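Local coordinates for DNA translocase coupling protein (Clostridium perfringens, PDB 6O1W), which probably binds ATP and DNA as an FtsK/SpoIIIE-type P-loop ATPase and is thought to act as the DNA translocase that couples plasmid pCW3 to conjugative transfer, at residues V294-K306 / A317-L331. Sequence-based numbering, arbitrary orientation.
With BGC (beta-D-glucopyranose), chain D.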
loop_
_atom_site.group_PDB
_atom_site.type_symbol
_atom_site.label_atom_id
_atom_site.label_comp_id
_atom_site.label_asym_id
_atom_site.label_seq_id
_atom_site.Cartn_x
_atom_site.Cartn_y
_atom_site.Cartn_z
ATOM N N VAL A 294 12.106 4.370 -2.969
ATOM C CA VAL A 294 11.127 3.404 -2.435
ATOM C C VAL A 294 10.127 3.130 -3.551
ATOM O O VAL A 294 9.227 3.923 -3.725
ATOM C CB VAL A 294 10.463 3.859 -1.103
ATOM C CG1 VAL A 294 9.453 2.806 -0.607
ATOM C CG2 VAL A 294 11.541 4.118 -0.045
ATOM N N PRO A 295 10.298 2.053 -4.342
ATOM C CA PRO A 295 9.436 1.865 -5.527
ATOM C C PRO A 295 8.019 1.357 -5.292
ATOM O O PRO A 295 7.161 1.668 -6.103
ATOM C CB PRO A 295 10.231 0.870 -6.387
ATOM C CG PRO A 295 11.028 0.091 -5.400
ATOM C CD PRO A 295 11.397 1.057 -4.319
ATOM N N VAL A 296 7.779 0.533 -4.249
ATOM C CA VAL A 296 6.442 -0.001 -4.012
ATOM C C VAL A 296 5.651 0.960 -3.131
ATOM O O VAL A 296 6.119 1.320 -2.049
ATOM C CB VAL A 296 6.459 -1.424 -3.384
ATOM C CG1 VAL A 296 5.042 -1.919 -3.143
ATOM C CG2 VAL A 296 7.241 -2.420 -4.243
ATOM N N ARG A 297 4.449 1.360 -3.585
ATOM C CA ARG A 297 3.568 2.202 -2.783
ATOM C C ARG A 297 2.259 1.485 -2.606
ATOM O O ARG A 297 1.640 1.009 -3.576
ATOM C CB ARG A 297 3.298 3.576 -3.416
ATOM C CG ARG A 297 4.512 4.272 -4.008
ATOM C CD ARG A 297 5.440 4.871 -2.965
ATOM N NE ARG A 297 6.716 5.215 -3.591
ATOM C CZ ARG A 297 6.890 6.264 -4.386
ATOM N NH1 ARG A 297 5.889 7.114 -4.613
ATOM N NH2 ARG A 297 8.056 6.466 -4.974
ATOM N N ILE A 298 1.836 1.423 -1.365
ATOM C CA ILE A 298 0.553 0.878 -0.976
ATOM C C ILE A 298 -0.151 2.057 -0.319
ATOM O O ILE A 298 0.368 2.618 0.641
ATOM C CB ILE A 298 0.656 -0.400 -0.105
ATOM C CG1 ILE A 298 1.295 -1.551 -0.919
ATOM C CG2 ILE A 298 -0.734 -0.818 0.353
ATOM C CD1 ILE A 298 1.987 -2.657 -0.087
ATOM N N CYS A 299 -1.281 2.495 -0.895
ATOM C CA CYS A 299 -1.987 3.666 -0.393
ATOM C C CYS A 299 -3.458 3.418 -0.093
ATOM O O CYS A 299 -4.193 2.907 -0.939
ATOM C CB CYS A 299 -1.805 4.841 -1.345
ATOM S SG CYS A 299 -2.246 6.446 -0.625
ATOM N N GLY A 300 -3.867 3.780 1.120
ATOM C CA GLY A 300 -5.249 3.681 1.558
ATOM C C GLY A 300 -6.021 4.886 1.058
ATOM O O GLY A 300 -5.487 5.730 0.338
ATOM N N ARG A 301 -7.280 4.961 1.423
ATOM C CA ARG A 301 -8.154 6.046 1.010
ATOM C C ARG A 301 -7.804 7.341 1.746
ATOM O O ARG A 301 -7.682 7.326 2.952
ATOM C CB ARG A 301 -9.618 5.653 1.278
ATOM C CG ARG A 301 -10.589 6.720 0.769
ATOM C CD ARG A 301 -12.033 6.269 0.842
ATOM N NE ARG A 301 -12.906 7.279 0.242
ATOM C CZ ARG A 301 -13.354 8.357 0.876
ATOM N NH1 ARG A 301 -13.050 8.560 2.154
ATOM N NH2 ARG A 301 -14.119 9.235 0.243
ATOM N N PHE A 302 -7.624 8.433 1.020
ATOM C CA PHE A 302 -7.434 9.779 1.577
ATOM C C PHE A 302 -8.346 10.695 0.733
ATOM O O PHE A 302 -8.179 10.749 -0.487
ATOM C CB PHE A 302 -5.967 10.268 1.452
ATOM C CG PHE A 302 -4.962 9.560 2.333
ATOM C CD1 PHE A 302 -4.867 9.861 3.688
ATOM C CD2 PHE A 302 -4.117 8.591 1.809
ATOM C CE1 PHE A 302 -3.926 9.224 4.498
ATOM C CE2 PHE A 302 -3.166 7.959 2.618
ATOM C CZ PHE A 302 -3.076 8.279 3.954
ATOM N N ALA A 303 -9.307 11.387 1.366
ATOM C CA ALA A 303 -10.215 12.310 0.665
ATOM C C ALA A 303 -9.470 13.526 0.106
ATOM O O ALA A 303 -9.892 14.080 -0.899
ATOM C CB ALA A 303 -11.339 12.751 1.583
ATOM N N ASP A 304 -8.329 13.890 0.714
ATOM C CA ASP A 304 -7.489 15.010 0.288
ATOM C C ASP A 304 -6.559 14.619 -0.879
ATOM O O ASP A 304 -5.766 13.677 -0.768
ATOM C CB ASP A 304 -6.685 15.551 1.491
ATOM C CG ASP A 304 -5.869 16.818 1.244
ATOM O OD1 ASP A 304 -6.005 17.420 0.147
ATOM O OD2 ASP A 304 -5.092 17.212 2.149
ATOM N N SER A 305 -6.637 15.390 -1.975
ATOM C CA SER A 305 -5.856 15.247 -3.210
ATOM C C SER A 305 -4.348 15.333 -2.998
ATOM O O SER A 305 -3.615 14.587 -3.640
ATOM C CB SER A 305 -6.284 16.291 -4.241
ATOM O OG SER A 305 -7.257 15.760 -5.124
ATOM N N LYS A 306 -3.890 16.260 -2.139
ATOM C CA LYS A 306 -2.471 16.485 -1.821
ATOM C C LYS A 306 -1.816 15.243 -1.164
ATOM O O LYS A 306 -0.705 14.872 -1.542
ATOM C CB LYS A 306 -2.312 17.739 -0.937
ATOM C CG LYS A 306 -0.863 18.112 -0.611
ATOM C CD LYS A 306 -0.366 19.314 -1.396
ATOM C CE LYS A 306 1.133 19.486 -1.296
ATOM N NZ LYS A 306 1.564 19.993 0.037
ATOM N N ALA A 317 -6.151 8.064 -4.697
ATOM C CA ALA A 317 -6.568 7.576 -3.364
ATOM C C ALA A 317 -7.910 8.220 -2.907
ATOM O O ALA A 317 -8.607 7.655 -2.076
ATOM C CB ALA A 317 -5.465 7.804 -2.330
ATOM N N LYS A 318 -8.306 9.351 -3.515
ATOM C CA LYS A 318 -9.583 10.002 -3.186
ATOM C C LYS A 318 -10.802 9.265 -3.799
ATOM O O LYS A 318 -11.932 9.533 -3.405
ATOM C CB LYS A 318 -9.544 11.507 -3.594
ATOM C CG LYS A 318 -9.930 11.779 -5.056
ATOM C CD LYS A 318 -9.314 13.045 -5.666
ATOM C CE LYS A 318 -9.680 13.228 -7.140
ATOM N NZ LYS A 318 -9.233 12.100 -8.030
ATOM N N ASP A 319 -10.569 8.372 -4.780
ATOM C CA ASP A 319 -11.614 7.656 -5.532
ATOM C C ASP A 319 -11.987 6.316 -4.928
ATOM O O ASP A 319 -12.971 5.716 -5.368
ATOM C CB ASP A 319 -11.130 7.358 -6.968
ATOM C CG ASP A 319 -10.505 8.500 -7.730
ATOM O OD1 ASP A 319 -10.931 9.645 -7.525
ATOM O OD2 ASP A 319 -9.607 8.236 -8.563
ATOM N N LEU A 320 -11.127 5.766 -4.050
ATOM C CA LEU A 320 -11.375 4.433 -3.509
ATOM C C LEU A 320 -12.736 4.306 -2.813
ATOM O O LEU A 320 -13.119 5.248 -2.135
ATOM C CB LEU A 320 -10.272 4.050 -2.500
ATOM C CG LEU A 320 -8.931 3.535 -3.070
ATOM C CD1 LEU A 320 -7.913 3.369 -1.934
ATOM C CD2 LEU A 320 -9.118 2.211 -3.819
ATOM N N PRO A 321 -13.429 3.143 -2.887
ATOM C CA PRO A 321 -14.637 2.972 -2.075
ATOM C C PRO A 321 -14.244 2.797 -0.604
ATOM O O PRO A 321 -13.132 2.327 -0.310
ATOM C CB PRO A 321 -15.246 1.678 -2.622
ATOM C CG PRO A 321 -14.101 0.903 -3.122
ATOM C CD PRO A 321 -13.100 1.904 -3.628
ATOM N N GLU A 322 -15.170 3.146 0.313
ATOM C CA GLU A 322 -14.980 3.053 1.766
ATOM C C GLU A 322 -15.141 1.631 2.277
ATOM O O GLU A 322 -16.112 1.319 2.968
ATOM C CB GLU A 322 -15.909 4.030 2.503
ATOM C CG GLU A 322 -15.443 5.474 2.400
ATOM C CD GLU A 322 -16.373 6.454 3.084
ATOM O OE1 GLU A 322 -17.215 7.057 2.380
ATOM O OE2 GLU A 322 -16.270 6.609 4.324
ATOM N N VAL A 323 -14.170 0.771 1.927
ATOM C CA VAL A 323 -14.093 -0.642 2.295
ATOM C C VAL A 323 -12.811 -0.815 3.119
ATOM O O VAL A 323 -11.734 -0.395 2.673
ATOM C CB VAL A 323 -14.045 -1.532 1.014
ATOM C CG1 VAL A 323 -13.858 -3.012 1.350
ATOM C CG2 VAL A 323 -15.269 -1.319 0.134
ATOM N N LYS A 324 -12.917 -1.444 4.297
ATOM C CA LYS A 324 -11.744 -1.703 5.124
ATOM C C LYS A 324 -10.821 -2.705 4.416
ATOM O O LYS A 324 -11.281 -3.753 3.920
ATOM C CB LYS A 324 -12.131 -2.214 6.530
ATOM C CG LYS A 324 -11.016 -2.006 7.558
ATOM C CD LYS A 324 -11.385 -2.571 8.933
ATOM C CE LYS A 324 -10.203 -2.659 9.878
ATOM N NZ LYS A 324 -9.193 -3.665 9.438
ATOM N N GLY A 325 -9.535 -2.354 4.374
ATOM C CA GLY A 325 -8.505 -3.166 3.743
ATOM C C GLY A 325 -8.406 -2.992 2.239
ATOM O O GLY A 325 -7.653 -3.715 1.585
ATOM N N ARG A 326 -9.138 -2.029 1.675
ATOM C CA ARG A 326 -9.093 -1.749 0.238
ATOM C C ARG A 326 -8.003 -0.701 -0.031
ATOM O O ARG A 326 -7.980 0.359 0.595
ATOM C CB ARG A 326 -10.461 -1.294 -0.267
ATOM C CG ARG A 326 -10.553 -1.164 -1.785
ATOM C CD ARG A 326 -10.320 -2.484 -2.494
ATOM N NE ARG A 326 -11.310 -3.519 -2.169
ATOM C CZ ARG A 326 -12.572 -3.535 -2.599
ATOM N NH1 ARG A 326 -13.042 -2.541 -3.340
ATOM N NH2 ARG A 326 -13.370 -4.551 -2.296
ATOM N N PHE A 327 -7.069 -1.018 -0.915
ATOM C CA PHE A 327 -5.943 -0.116 -1.157
ATOM C C PHE A 327 -5.652 0.046 -2.608
ATOM O O PHE A 327 -6.131 -0.744 -3.421
ATOM C CB PHE A 327 -4.671 -0.739 -0.497
ATOM C CG PHE A 327 -4.568 -0.581 0.992
ATOM C CD1 PHE A 327 -5.216 -1.459 1.846
ATOM C CD2 PHE A 327 -3.855 0.475 1.546
ATOM C CE1 PHE A 327 -5.175 -1.265 3.229
ATOM C CE2 PHE A 327 -3.789 0.654 2.929
ATOM C CZ PHE A 327 -4.463 -0.202 3.761
ATOM N N LEU A 328 -4.780 1.026 -2.913
ATOM C CA LEU A 328 -4.116 1.210 -4.200
ATOM C C LEU A 328 -2.669 0.687 -4.104
ATOM O O LEU A 328 -1.954 0.937 -3.133
ATOM C CB LEU A 328 -4.095 2.669 -4.657
ATOM C CG LEU A 328 -5.480 3.288 -4.938
ATOM C CD1 LEU A 328 -5.344 4.729 -5.210
ATOM C CD2 LEU A 328 -6.161 2.606 -6.108
ATOM N N PHE A 329 -2.246 -0.009 -5.133
ATOM C CA PHE A 329 -0.891 -0.526 -5.287
ATOM C C PHE A 329 -0.281 0.204 -6.480
ATOM O O PHE A 329 -0.842 0.181 -7.574
ATOM C CB PHE A 329 -0.905 -2.039 -5.580
ATOM C CG PHE A 329 0.467 -2.659 -5.769
ATOM C CD1 PHE A 329 1.214 -3.084 -4.677
ATOM C CD2 PHE A 329 0.993 -2.857 -7.048
ATOM C CE1 PHE A 329 2.462 -3.684 -4.858
ATOM C CE2 PHE A 329 2.230 -3.488 -7.226
ATOM C CZ PHE A 329 2.968 -3.877 -6.130
ATOM N N LYS A 330 0.891 0.783 -6.280
ATOM C CA LYS A 330 1.643 1.432 -7.338
ATOM C C LYS A 330 3.103 0.940 -7.323
ATOM O O LYS A 330 3.772 1.014 -6.293
ATOM C CB LYS A 330 1.551 2.963 -7.227
ATOM C CG LYS A 330 2.326 3.674 -8.323
ATOM C CD LYS A 330 2.082 5.152 -8.388
ATOM C CE LYS A 330 2.396 5.644 -9.779
ATOM N NZ LYS A 330 3.147 6.928 -9.767
ATOM N N LEU A 331 3.555 0.390 -8.451
ATOM C CA LEU A 331 4.932 -0.052 -8.724
ATOM C C LEU A 331 5.197 0.343 -10.158
ATOM O O LEU A 331 4.638 -0.243 -11.078
ATOM C CB LEU A 331 5.155 -1.566 -8.523
ATOM C CG LEU A 331 6.587 -2.098 -8.834
ATOM C CD1 LEU A 331 7.657 -1.302 -8.162
ATOM C CD2 LEU A 331 6.734 -3.525 -8.405
HETATM C C2 BGC D . -11.113 10.828 -11.075
HETATM C C3 BGC D . -9.886 10.224 -11.757
HETATM C C4 BGC D . -10.244 8.921 -12.465
HETATM C C5 BGC D . -11.450 9.126 -13.381
HETATM C C6 BGC D . -11.960 7.845 -14.001
HETATM C C1 BGC D . -12.276 10.940 -12.054
HETATM O O1 BGC D . -13.396 11.368 -11.357
HETATM O O2 BGC D . -10.830 12.125 -10.562
HETATM O O3 BGC D . -8.876 9.971 -10.784
HETATM O O4 BGC D . -9.134 8.417 -13.207
HETATM O O5 BGC D . -12.544 9.664 -12.625
HETATM O O6 BGC D . -12.526 6.981 -13.021
#
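Arg297 and Lys330 exchange two backbone hydrogen bonds, N to O and back, each 2.8 Å, and Cys299 and Leu328 do the same, joining antiparallel strands 296-299 and 326-331 in the mixed central sheet of the P-loop ATPase domain. Along its other edge, away from strand 326-331, strand 296-299 runs parallel to strand 132-135, which leads into the predicted ATP-binding loop. The Arg297 side chain, bent at chi2 (-75°), turns back so that NE and NH2 both hold Val294 O, the NE bond being 2.8 Å; arginine suits the place because its flexible chain can fold back and its planar guanidinium presents both nitrogens side by side to one oxygen. Lys318 is long enough to pass Ser305; its NZ forms a salt bridge with Asp319 OD1 and donates hydrogen bonds to glucose O2 and Thr315, while glucose O3 donates to Asp319 OD2. With CG anti to the backbone N (chi1 -176°) and the chain extended to NE, Arg301 reaches Leu320 O in a weak bond of 3.1 Å, while Glu322 CG lies over one guanidinium face. On the face bearing Val296, Ile298 and Phe329, Val296 CG1 meets Phe329 CE1 at 3.6 Å. Ile298 CG2 packs against Phe327. Gly300, lacking a side chain, lets that ring come close, Phe327 CD2 lying 3.3 Å from Gly300 N.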